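Local coordinates for protein cellulase (Bacillus sp. BG-CS10, PDB 5E0C) that probably hydrolyses internal beta-1,4-glucosidic bonds of cellulose with a family 5 glycoside hydrolase barrel that is followed by two carbohydrate-binding-type domains, at residues A15-G20 with D304-L309; D360-L365 with G390-M395; A413-Q418 with W425-Q430; N431-T436 with H452-S457. All coordinates share one frame; numbering follows the deposited sequence.

Contact 1. Residues A15-G20 with D304-L309; sequences ADMQPG and DVTHML
Gln-18 lays its carboxamide over the imidazole of His-307, the two side chains crossing at about a right angle with amide and ring planes 38° apart. OE1 of Gln-18 sits above the middle of that ring, 3.1 Å from its plane, while a lone pair of the same oxygen accepts the backbone N-H of His-307 in the carbonyl plane (OE1 to N 2.8 Å). The other end of the amide donates from Gln-18 NE2 to Val-305 O at 3.0 Å, so bonds to two backbone groups of 304-309 fix the rotation of the carboxamide. The chain gets there by placing CG of Gln-18 opposite the backbone N (chi1 -169°) and bending at chi2. Pro-19, after a cis peptide bond, brings CB to 3.4 Å from His-307 CE1. At the ring edge, in plane, a water lies next to ND1 of His-307 and also donates to Gly-20 O. Met-17 CB rests on the CG2 methyl of Thr-306, whose hydroxyl is bonded to Val-14 O. Beyond Pro-19 the chains run parallel: Gly-20 N donates to His-307 O (2.7 Å) and Leu-309 N to Gly-20 O (3.0 Å). Gly-20 pairs with Met-308, whose CG and CE come within 4.0 Å of Gly-20 CA, leaving little room for a side chain there. Ile-297 and Leu-300 of helix 286-301 also touch His-307. The pairing is that of the first and last strands, 20-23 and 306-311, which closes the eight-stranded parallel TIM barrel of family 5 glycoside hydrolases.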
# COMPACT_ATOMS: atom_id res chain seq x y z
N ALA A 15 6.59 -20.77 1.09
CA ALA A 15 5.41 -20.82 1.97
C ALA A 15 5.82 -20.49 3.40
O ALA A 15 5.09 -19.85 4.14
CB ALA A 15 4.75 -22.17 1.90
N ASP A 16 7.02 -20.93 3.78
CA ASP A 16 7.52 -20.72 5.13
C ASP A 16 7.91 -19.27 5.32
O ASP A 16 8.15 -18.83 6.43
CB ASP A 16 8.70 -21.65 5.40
CG ASP A 16 9.00 -21.79 6.88
OD1 ASP A 16 8.09 -21.51 7.69
OD2 ASP A 16 10.13 -22.20 7.25
N MET A 17 7.99 -18.52 4.22
CA MET A 17 8.21 -17.08 4.32
C MET A 17 6.98 -16.30 4.80
O MET A 17 7.11 -15.20 5.34
CB MET A 17 8.65 -16.50 2.98
CG MET A 17 10.02 -16.92 2.53
SD MET A 17 10.26 -16.37 0.83
CE MET A 17 10.16 -14.59 1.02
N GLN A 18 5.80 -16.86 4.56
CA GLN A 18 4.54 -16.14 4.81
C GLN A 18 4.33 -15.74 6.28
O GLN A 18 4.43 -16.58 7.15
CB GLN A 18 3.38 -17.01 4.34
CG GLN A 18 2.05 -16.29 4.31
CD GLN A 18 1.89 -15.42 3.08
OE1 GLN A 18 2.64 -14.46 2.88
NE2 GLN A 18 0.91 -15.77 2.24
N PRO A 19 4.05 -14.46 6.56
CA PRO A 19 4.03 -13.25 5.73
C PRO A 19 5.30 -12.42 5.91
O PRO A 19 6.01 -12.58 6.90
CB PRO A 19 2.83 -12.49 6.28
CG PRO A 19 2.89 -12.80 7.77
CD PRO A 19 3.49 -14.20 7.90
N GLY A 20 5.56 -11.52 4.97
CA GLY A 20 6.79 -10.75 5.00
C GLY A 20 6.56 -9.26 5.20
O GLY A 20 5.45 -8.76 5.04
N ASP A 304 -1.63 -19.49 -2.77
CA ASP A 304 -0.27 -19.70 -2.22
C ASP A 304 0.75 -18.60 -2.57
O ASP A 304 1.94 -18.89 -2.77
CB ASP A 304 0.27 -21.04 -2.69
CG ASP A 304 -0.60 -22.20 -2.26
OD1 ASP A 304 -1.33 -22.07 -1.26
OD2 ASP A 304 -0.57 -23.24 -2.95
N VAL A 305 0.31 -17.35 -2.62
CA VAL A 305 1.24 -16.25 -2.84
C VAL A 305 1.78 -15.71 -1.52
O VAL A 305 1.03 -15.16 -0.71
CB VAL A 305 0.60 -15.09 -3.61
CG1 VAL A 305 1.60 -13.95 -3.78
CG2 VAL A 305 0.08 -15.57 -4.95
N THR A 306 3.07 -15.87 -1.29
CA THR A 306 3.70 -15.25 -0.14
C THR A 306 3.79 -13.74 -0.39
O THR A 306 4.23 -13.30 -1.46
CB THR A 306 5.09 -15.83 0.12
OG1 THR A 306 4.96 -17.18 0.61
CG2 THR A 306 5.86 -14.98 1.13
N HIS A 307 3.33 -12.95 0.58
CA HIS A 307 3.24 -11.50 0.41
C HIS A 307 4.11 -10.75 1.42
O HIS A 307 4.38 -11.23 2.52
CB HIS A 307 1.79 -11.06 0.54
CG HIS A 307 1.11 -11.61 1.76
ND1 HIS A 307 1.31 -11.08 3.02
CD2 HIS A 307 0.25 -12.64 1.91
CE1 HIS A 307 0.59 -11.76 3.89
NE2 HIS A 307 -0.05 -12.72 3.25
N MET A 308 4.55 -9.56 1.03
CA MET A 308 5.43 -8.75 1.86
C MET A 308 4.96 -7.30 1.85
O MET A 308 4.99 -6.63 0.81
CB MET A 308 6.88 -8.86 1.37
CG MET A 308 7.33 -10.29 1.08
SD MET A 308 9.11 -10.42 0.78
CE MET A 308 9.78 -10.33 2.45
N LEU A 309 4.51 -6.82 3.01
CA LEU A 309 3.94 -5.48 3.12
C LEU A 309 4.98 -4.40 2.88
O LEU A 309 6.09 -4.48 3.39
CB LEU A 309 3.30 -5.29 4.51
CG LEU A 309 2.78 -3.90 4.90
CD1 LEU A 309 1.59 -3.53 4.05
CD2 LEU A 309 2.45 -3.82 6.40
O HOH W 1 2.74 -9.45 4.30

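Contact 2. Residues D360-L365 with G390-M395; sequences DIQLHL and GDVLTM
Gln-362 and Asp-391 meet amide against carboxylate with their planes nearly perpendicular, 84° apart. NE2 of Gln-362 drops onto Asp-391 OD1 from above the carboxylate plane at 3.0 Å, and also donates to its neighbour's carbonyl, Leu-363 O, at 2.8 Å. These two acceptors hold the amide's rotation. Asp-391 reaches this spot with CG lodged between its backbone N and carbonyl carbon (chi1 57°), and a water joins its OD2 to the backbone N of Leu-365. CB of Asp-391 packs on CD1 of Leu-365 at 3.7 Å. Two residues further back along 360-364, Asp-360 and Thr-394 lie side by side, and the threonine hydroxyl OG1 gives its proton to Asp-360 OD1 (2.8 Å), again from above the carboxylate plane. Between these polar pairs Val-392 touches the carboxylate of Asp-360 with CG1 and the amide oxygen of Gln-362 with CG2.

Beneath them runs an antiparallel ladder, part of the four-stranded sheet of the X2 carbohydrate-binding-type domain: Ile-361 and Leu-393 form a hydrogen-bonded pair, and Leu-363 N continues it, meeting Asp-391 O almost head-on at 2.9 Å. The opposite face is apolar. Ile-361 CD1 lies 4.1 Å from Leu-393 CD2, and Leu-363 CD1 is equally far from Leu-393 CB. Farther out, side chains of strands 425-432 and 410-419 cover this apolar face.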
# COMPACT_ATOMS: atom_id res chain seq x y z
N ASP A 360 -30.26 0.07 10.53
CA ASP A 360 -29.76 -1.15 9.91
C ASP A 360 -28.36 -0.97 9.36
O ASP A 360 -27.97 0.12 8.94
CB ASP A 360 -30.70 -1.59 8.79
CG ASP A 360 -31.98 -2.21 9.30
OD1 ASP A 360 -32.16 -2.25 10.54
OD2 ASP A 360 -32.82 -2.63 8.47
N ILE A 361 -27.60 -2.06 9.38
CA ILE A 361 -26.23 -2.10 8.87
C ILE A 361 -26.00 -3.41 8.17
O ILE A 361 -26.23 -4.47 8.75
CB ILE A 361 -25.16 -1.95 9.96
CG1 ILE A 361 -25.40 -0.71 10.81
CG2 ILE A 361 -23.77 -1.93 9.35
CD1 ILE A 361 -24.85 -0.84 12.19
N GLN A 362 -25.52 -3.35 6.94
CA GLN A 362 -25.28 -4.55 6.17
C GLN A 362 -23.91 -5.12 6.50
O GLN A 362 -22.89 -4.46 6.28
CB GLN A 362 -25.39 -4.25 4.67
CG GLN A 362 -25.03 -5.41 3.76
CD GLN A 362 -26.04 -6.53 3.84
OE1 GLN A 362 -27.24 -6.30 3.67
NE2 GLN A 362 -25.57 -7.74 4.14
N LEU A 363 -23.88 -6.34 7.03
CA LEU A 363 -22.62 -7.03 7.29
C LEU A 363 -22.18 -7.86 6.10
O LEU A 363 -22.99 -8.19 5.22
CB LEU A 363 -22.73 -7.93 8.51
CG LEU A 363 -23.17 -7.29 9.82
CD1 LEU A 363 -23.20 -8.33 10.93
CD2 LEU A 363 -22.29 -6.08 10.19
N HIS A 364 -20.90 -8.20 6.07
CA HIS A 364 -20.36 -9.14 5.10
C HIS A 364 -19.68 -10.24 5.87
O HIS A 364 -18.49 -10.13 6.20
CB HIS A 364 -19.36 -8.47 4.16
CG HIS A 364 -19.95 -7.34 3.37
ND1 HIS A 364 -21.18 -7.41 2.77
CD2 HIS A 364 -19.46 -6.11 3.10
CE1 HIS A 364 -21.43 -6.27 2.15
NE2 HIS A 364 -20.41 -5.47 2.33
N LEU A 365 -20.43 -11.29 6.16
CA LEU A 365 -19.99 -12.28 7.14
C LEU A 365 -18.77 -13.06 6.68
O LEU A 365 -18.00 -13.55 7.51
CB LEU A 365 -21.15 -13.23 7.46
CG LEU A 365 -22.24 -12.56 8.29
CD1 LEU A 365 -23.43 -13.49 8.48
CD2 LEU A 365 -21.70 -12.11 9.64
N GLY A 390 -30.28 -12.51 9.58
CA GLY A 390 -29.37 -12.95 8.55
C GLY A 390 -28.04 -12.23 8.75
O GLY A 390 -27.39 -12.43 9.78
N ASP A 391 -27.65 -11.40 7.79
CA ASP A 391 -26.43 -10.61 7.93
C ASP A 391 -26.73 -9.13 8.03
O ASP A 391 -25.87 -8.30 7.76
CB ASP A 391 -25.46 -10.88 6.77
CG ASP A 391 -26.06 -10.61 5.41
OD1 ASP A 391 -27.17 -10.05 5.31
OD2 ASP A 391 -25.39 -10.95 4.41
N VAL A 392 -27.96 -8.80 8.40
CA VAL A 392 -28.31 -7.41 8.65
C VAL A 392 -28.34 -7.16 10.15
O VAL A 392 -29.15 -7.75 10.87
CB VAL A 392 -29.67 -7.03 8.03
CG1 VAL A 392 -30.06 -5.59 8.39
CG2 VAL A 392 -29.62 -7.19 6.53
N LEU A 393 -27.46 -6.28 10.62
CA LEU A 393 -27.38 -5.90 12.03
C LEU A 393 -28.25 -4.67 12.31
O LEU A 393 -28.23 -3.72 11.55
CB LEU A 393 -25.93 -5.62 12.43
CG LEU A 393 -25.73 -4.91 13.77
CD1 LEU A 393 -26.14 -5.83 14.92
CD2 LEU A 393 -24.28 -4.45 13.94
N THR A 394 -29.01 -4.69 13.39
CA THR A 394 -29.80 -3.51 13.72
C THR A 394 -29.40 -2.98 15.08
O THR A 394 -29.47 -3.71 16.07
CB THR A 394 -31.32 -3.80 13.71
OG1 THR A 394 -31.72 -4.28 12.41
CG2 THR A 394 -32.09 -2.54 14.03
N MET A 395 -29.00 -1.71 15.13
CA MET A 395 -28.82 -1.02 16.41
C MET A 395 -30.16 -0.42 16.85
O MET A 395 -30.81 0.32 16.09
CB MET A 395 -27.76 0.08 16.31
CG MET A 395 -26.34 -0.42 16.08
SD MET A 395 -25.76 -1.64 17.29
CE MET A 395 -26.00 -0.73 18.82
O HOH W 2 -23.05 -9.86 2.06
O HOH W 3 -22.72 -11.96 4.51

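Contact 3. Residues A413-Q418 with W425-Q430; sequences AVITAQ and WHFQLQ
Ala-413 O accepts the backbone N-H of Leu-429 (2.9 Å). From Val-414 and Gln-428 onward, strand 410-419 pairs antiparallel with strand 425-432, the two forming a beta hairpin in the mixed sheet of the X2 domain, consistent with the E-set clan to which the X2 family belongs. Val-414 faces the more exposed side beside Gln-428, the two side chains pointing the same way. Its CG2 meets Gln-428 OE1 at 3.4 Å, and CG1, set opposite the backbone N (chi1 173°), reaches His-426 CB at 3.9 Å. Replacing this valine by an alanine would probably leave a gap between the histidine and the glutamine amide, with that amide freer to turn. Ile-415 turns to the buried face and pairs with Phe-427 through two mutual backbone bonds; its CB rests 4.2 Å from Phe-427 CB. Thr-416 returns to the Val-414 face, where OG1 and CG2 lie alongside the imidazole of His-426, with OG1 3.6 Å from CD2. Ala-417 is again buried: its N donates to Trp-425 O and its O accepts Trp-425 N, while the methyl approaches Phe-427. Within strand 425-430, the indole edge of Trp-425 is turned onto the Phe-427 ring; NE1 of that tryptophan is bonded to Ser-345 O. CD1 of Trp-425 stands 3.4 Å above the phenyl plane, offset toward its rim.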
# COMPACT_ATOMS: atom_id res chain seq x y z
N ALA A 413 -18.96 7.01 20.03
CA ALA A 413 -18.66 5.71 20.64
C ALA A 413 -18.14 4.76 19.59
O ALA A 413 -18.25 5.04 18.40
CB ALA A 413 -19.90 5.12 21.32
N VAL A 414 -17.58 3.63 20.02
CA VAL A 414 -17.17 2.58 19.10
C VAL A 414 -17.90 1.29 19.44
O VAL A 414 -17.80 0.79 20.57
CB VAL A 414 -15.65 2.34 19.13
CG1 VAL A 414 -15.28 1.13 18.27
CG2 VAL A 414 -14.89 3.60 18.67
N ILE A 415 -18.64 0.77 18.48
CA ILE A 415 -19.34 -0.48 18.64
C ILE A 415 -18.53 -1.59 18.01
O ILE A 415 -18.31 -1.60 16.80
CB ILE A 415 -20.75 -0.45 18.02
CG1 ILE A 415 -21.57 0.70 18.63
CG2 ILE A 415 -21.45 -1.79 18.19
CD1 ILE A 415 -22.90 0.94 17.95
N THR A 416 -18.08 -2.52 18.84
CA THR A 416 -17.20 -3.59 18.41
C THR A 416 -17.99 -4.86 18.13
O THR A 416 -18.54 -5.49 19.03
CB THR A 416 -16.12 -3.87 19.49
OG1 THR A 416 -15.40 -2.66 19.80
CG2 THR A 416 -15.14 -4.95 19.02
N ALA A 417 -18.05 -5.24 16.86
CA ALA A 417 -18.68 -6.48 16.44
C ALA A 417 -17.71 -7.64 16.50
O ALA A 417 -16.64 -7.61 15.88
CB ALA A 417 -19.26 -6.32 15.02
N GLN A 418 -18.09 -8.66 17.26
CA GLN A 418 -17.29 -9.86 17.47
C GLN A 418 -17.90 -11.04 16.75
O GLN A 418 -19.13 -11.25 16.82
CB GLN A 418 -17.18 -10.18 18.95
CG GLN A 418 -16.63 -9.07 19.81
CD GLN A 418 -16.85 -9.33 21.29
OE1 GLN A 418 -17.93 -9.79 21.69
NE2 GLN A 418 -15.84 -9.06 22.10
N TRP A 425 -14.88 -6.20 13.94
CA TRP A 425 -15.15 -5.04 13.10
C TRP A 425 -15.62 -3.90 13.99
O TRP A 425 -16.46 -4.10 14.84
CB TRP A 425 -16.20 -5.36 12.03
CG TRP A 425 -16.48 -4.23 11.08
CD1 TRP A 425 -17.51 -3.33 11.14
CD2 TRP A 425 -15.71 -3.87 9.92
NE1 TRP A 425 -17.43 -2.44 10.09
CE2 TRP A 425 -16.34 -2.75 9.33
CE3 TRP A 425 -14.55 -4.38 9.33
CZ2 TRP A 425 -15.84 -2.14 8.17
CZ3 TRP A 425 -14.05 -3.77 8.18
CH2 TRP A 425 -14.70 -2.66 7.62
N HIS A 426 -15.06 -2.71 13.80
CA HIS A 426 -15.39 -1.59 14.67
C HIS A 426 -16.20 -0.52 13.94
O HIS A 426 -15.74 0.05 12.94
CB HIS A 426 -14.11 -0.96 15.24
CG HIS A 426 -13.18 -1.96 15.87
ND1 HIS A 426 -12.33 -2.74 15.13
CD2 HIS A 426 -12.99 -2.31 17.16
CE1 HIS A 426 -11.65 -3.53 15.94
NE2 HIS A 426 -12.04 -3.29 17.18
N PHE A 427 -17.39 -0.26 14.45
CA PHE A 427 -18.23 0.83 13.96
C PHE A 427 -17.95 2.09 14.75
O PHE A 427 -18.08 2.11 15.97
CB PHE A 427 -19.72 0.48 14.09
CG PHE A 427 -20.15 -0.69 13.25
CD1 PHE A 427 -20.21 -0.59 11.86
CD2 PHE A 427 -20.51 -1.90 13.85
CE1 PHE A 427 -20.61 -1.68 11.08
CE2 PHE A 427 -20.91 -2.99 13.08
CZ PHE A 427 -20.96 -2.88 11.69
N GLN A 428 -17.55 3.16 14.06
CA GLN A 428 -17.47 4.47 14.67
C GLN A 428 -18.87 5.11 14.63
O GLN A 428 -19.44 5.30 13.56
CB GLN A 428 -16.45 5.36 13.95
CG GLN A 428 -15.16 4.64 13.54
CD GLN A 428 -14.29 4.24 14.73
OE1 GLN A 428 -14.14 5.00 15.69
NE2 GLN A 428 -13.71 3.03 14.67
N LEU A 429 -19.43 5.41 15.80
CA LEU A 429 -20.77 5.97 15.90
C LEU A 429 -20.72 7.49 15.78
O LEU A 429 -20.39 8.19 16.74
CB LEU A 429 -21.42 5.56 17.22
CG LEU A 429 -22.85 6.06 17.45
CD1 LEU A 429 -23.78 5.66 16.28
CD2 LEU A 429 -23.38 5.55 18.78
N GLN A 430 -21.03 8.00 14.59
CA GLN A 430 -20.84 9.41 14.28
C GLN A 430 -22.09 10.24 14.47
O GLN A 430 -23.06 10.10 13.72
CB GLN A 430 -20.35 9.58 12.84
CG GLN A 430 -19.11 8.81 12.53
CD GLN A 430 -17.90 9.40 13.21
OE1 GLN A 430 -17.51 10.55 12.96
NE2 GLN A 430 -17.28 8.60 14.07

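Contact 4. Residues N431-T436 with H452-S457; sequences NVDEPT and HFNGDS
Asn-454 points its side chain at the 431-436 segment and uses both amide and backbone to hold it. With CG opposite its own carbonyl carbon (chi1 -66°), the carboxamide swings ND2 to Glu-434 O at 2.8 Å. That oxygen lies in the asparagine amide plane, although the donor stands 41° out of the Glu-434 carbonyl plane. A water accepts from the same ND2 and also binds Thr-436 OG1. CB of Asn-454 packs on Asp-433 CB at 3.8 Å, and its O accepts Asp-433 N at 3.0 Å. A leucine here would probably leave Glu-434 O without its amide donor and take one partner from the water beside Thr-436 OG1. Asn-454 and Gly-455 are the central residues of a type I' turn from Phe-453 to Asp-456, both with positive phi. Gly-455 O lies 3.5 Å from Val-432 CG1, and a side chain on this glycine would run into Asn-431 O. Thr-436 holds OG1 between its backbone N and carbonyl carbon (chi1 57°), which brings the hydroxyl to 3.4 Å from both CB and CD2 of His-452; NE2 of that ring is bonded to Glu-438. The same two residues pair antiparallel through both backbone bonds, His-452 N to Thr-436 O being the shorter at 2.7 Å. Pro-435 passes obliquely by Asp-456, its CD and CG nearest OD2, which is bonded to Ser-518, and a water links that carboxylate to Asp-433 O. The segments mark the passage between domains: Val-432 still pairs with strand 347-351, Thr-436 begins strand 436-443 beside 448-452, and Phe-516 of strand 509-516 packs on Pro-435 and Asp-456.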
# COMPACT_ATOMS: atom_id res chain seq x y z
N ASN A 431 -22.07 11.12 15.46
CA ASN A 431 -23.10 12.13 15.56
C ASN A 431 -22.79 13.24 14.54
O ASN A 431 -21.83 13.97 14.71
CB ASN A 431 -23.18 12.69 16.98
CG ASN A 431 -24.51 13.38 17.26
OD1 ASN A 431 -25.48 13.19 16.52
ND2 ASN A 431 -24.55 14.18 18.33
N VAL A 432 -23.59 13.37 13.49
CA VAL A 432 -23.28 14.39 12.49
C VAL A 432 -24.36 15.42 12.29
O VAL A 432 -25.53 15.22 12.63
CB VAL A 432 -23.00 13.78 11.09
CG1 VAL A 432 -21.84 12.82 11.13
CG2 VAL A 432 -24.26 13.12 10.53
N ASP A 433 -23.93 16.54 11.73
CA ASP A 433 -24.83 17.57 11.26
C ASP A 433 -24.45 17.85 9.81
O ASP A 433 -23.42 17.36 9.33
CB ASP A 433 -24.68 18.80 12.13
CG ASP A 433 -25.66 19.89 11.76
OD1 ASP A 433 -26.47 19.67 10.82
OD2 ASP A 433 -25.61 20.95 12.42
N GLU A 434 -25.26 18.63 9.11
CA GLU A 434 -24.90 19.01 7.75
C GLU A 434 -23.63 19.87 7.77
O GLU A 434 -23.57 20.87 8.47
CB GLU A 434 -26.04 19.77 7.07
CG GLU A 434 -25.69 20.30 5.69
CD GLU A 434 -26.93 20.62 4.86
OE1 GLU A 434 -27.28 21.82 4.71
OE2 GLU A 434 -27.56 19.67 4.36
N PRO A 435 -22.61 19.45 7.01
CA PRO A 435 -21.36 20.22 6.99
C PRO A 435 -21.51 21.52 6.20
O PRO A 435 -22.26 21.57 5.21
CB PRO A 435 -20.37 19.25 6.33
CG PRO A 435 -21.20 18.39 5.50
CD PRO A 435 -22.51 18.24 6.19
N THR A 436 -20.83 22.57 6.64
CA THR A 436 -20.92 23.85 5.94
C THR A 436 -19.54 24.43 5.65
O THR A 436 -18.55 24.15 6.34
CB THR A 436 -21.75 24.88 6.74
OG1 THR A 436 -21.19 25.05 8.05
CG2 THR A 436 -23.19 24.42 6.88
N HIS A 452 -16.84 23.66 8.35
CA HIS A 452 -17.41 23.08 9.55
C HIS A 452 -17.79 21.66 9.23
O HIS A 452 -18.85 21.40 8.66
CB HIS A 452 -18.63 23.88 10.02
CG HIS A 452 -18.33 25.31 10.34
ND1 HIS A 452 -17.75 25.70 11.53
CD2 HIS A 452 -18.51 26.44 9.62
CE1 HIS A 452 -17.60 27.01 11.54
NE2 HIS A 452 -18.05 27.48 10.39
N PHE A 453 -16.92 20.73 9.59
CA PHE A 453 -17.11 19.34 9.20
C PHE A 453 -18.28 18.69 9.93
O PHE A 453 -18.91 17.77 9.40
CB PHE A 453 -15.82 18.54 9.42
CG PHE A 453 -14.70 18.96 8.50
CD1 PHE A 453 -14.76 18.68 7.14
CD2 PHE A 453 -13.59 19.64 9.00
CE1 PHE A 453 -13.74 19.07 6.30
CE2 PHE A 453 -12.56 20.02 8.15
CZ PHE A 453 -12.64 19.74 6.80
N ASN A 454 -18.57 19.18 11.13
CA ASN A 454 -19.72 18.74 11.90
C ASN A 454 -19.84 17.22 12.03
O ASN A 454 -20.92 16.65 11.85
CB ASN A 454 -21.00 19.34 11.29
CG ASN A 454 -21.03 20.86 11.41
OD1 ASN A 454 -20.38 21.44 12.29
ND2 ASN A 454 -21.78 21.52 10.52
N GLY A 455 -18.72 16.58 12.34
CA GLY A 455 -18.69 15.14 12.59
C GLY A 455 -18.57 14.30 11.33
O GLY A 455 -18.35 13.10 11.40
N ASP A 456 -18.70 14.95 10.18
CA ASP A 456 -18.67 14.26 8.90
C ASP A 456 -17.24 14.18 8.36
O ASP A 456 -16.31 14.71 8.97
CB ASP A 456 -19.58 14.98 7.90
CG ASP A 456 -20.23 14.04 6.92
OD1 ASP A 456 -19.66 12.96 6.64
OD2 ASP A 456 -21.32 14.40 6.43
N SER A 457 -17.05 13.52 7.22
CA SER A 457 -15.72 13.41 6.63
C SER A 457 -15.78 13.40 5.10
O SER A 457 -16.66 12.78 4.50
CB SER A 457 -15.00 12.16 7.15
OG SER A 457 -15.71 10.97 6.85
O HOH W 4 -23.42 15.30 7.95
O HOH W 5 -22.11 24.68 10.74

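The four contacts follow one another along the chain. Contact 1 closes the family 5 barrel, where catalysis is expected, and stands apart: its centre is 33 Å from that of contact 2, 30 Å from contact 3 and 41 Å from contact 4, with no touch. Contacts 2 and 3 belong to two sheets of the X2 domain, centres 13 Å apart, and share a core: Ile-361 CG2 meets Phe-427 CE1 at 3.6 Å, as does Met-395 CE with Ile-415 CD1. Contact 4 continues from contact 3 along strand 425-432 into the last domain, centres 19 Å apart. Contacts 2 and 4 come no nearer than about 12 Å between nearest atoms.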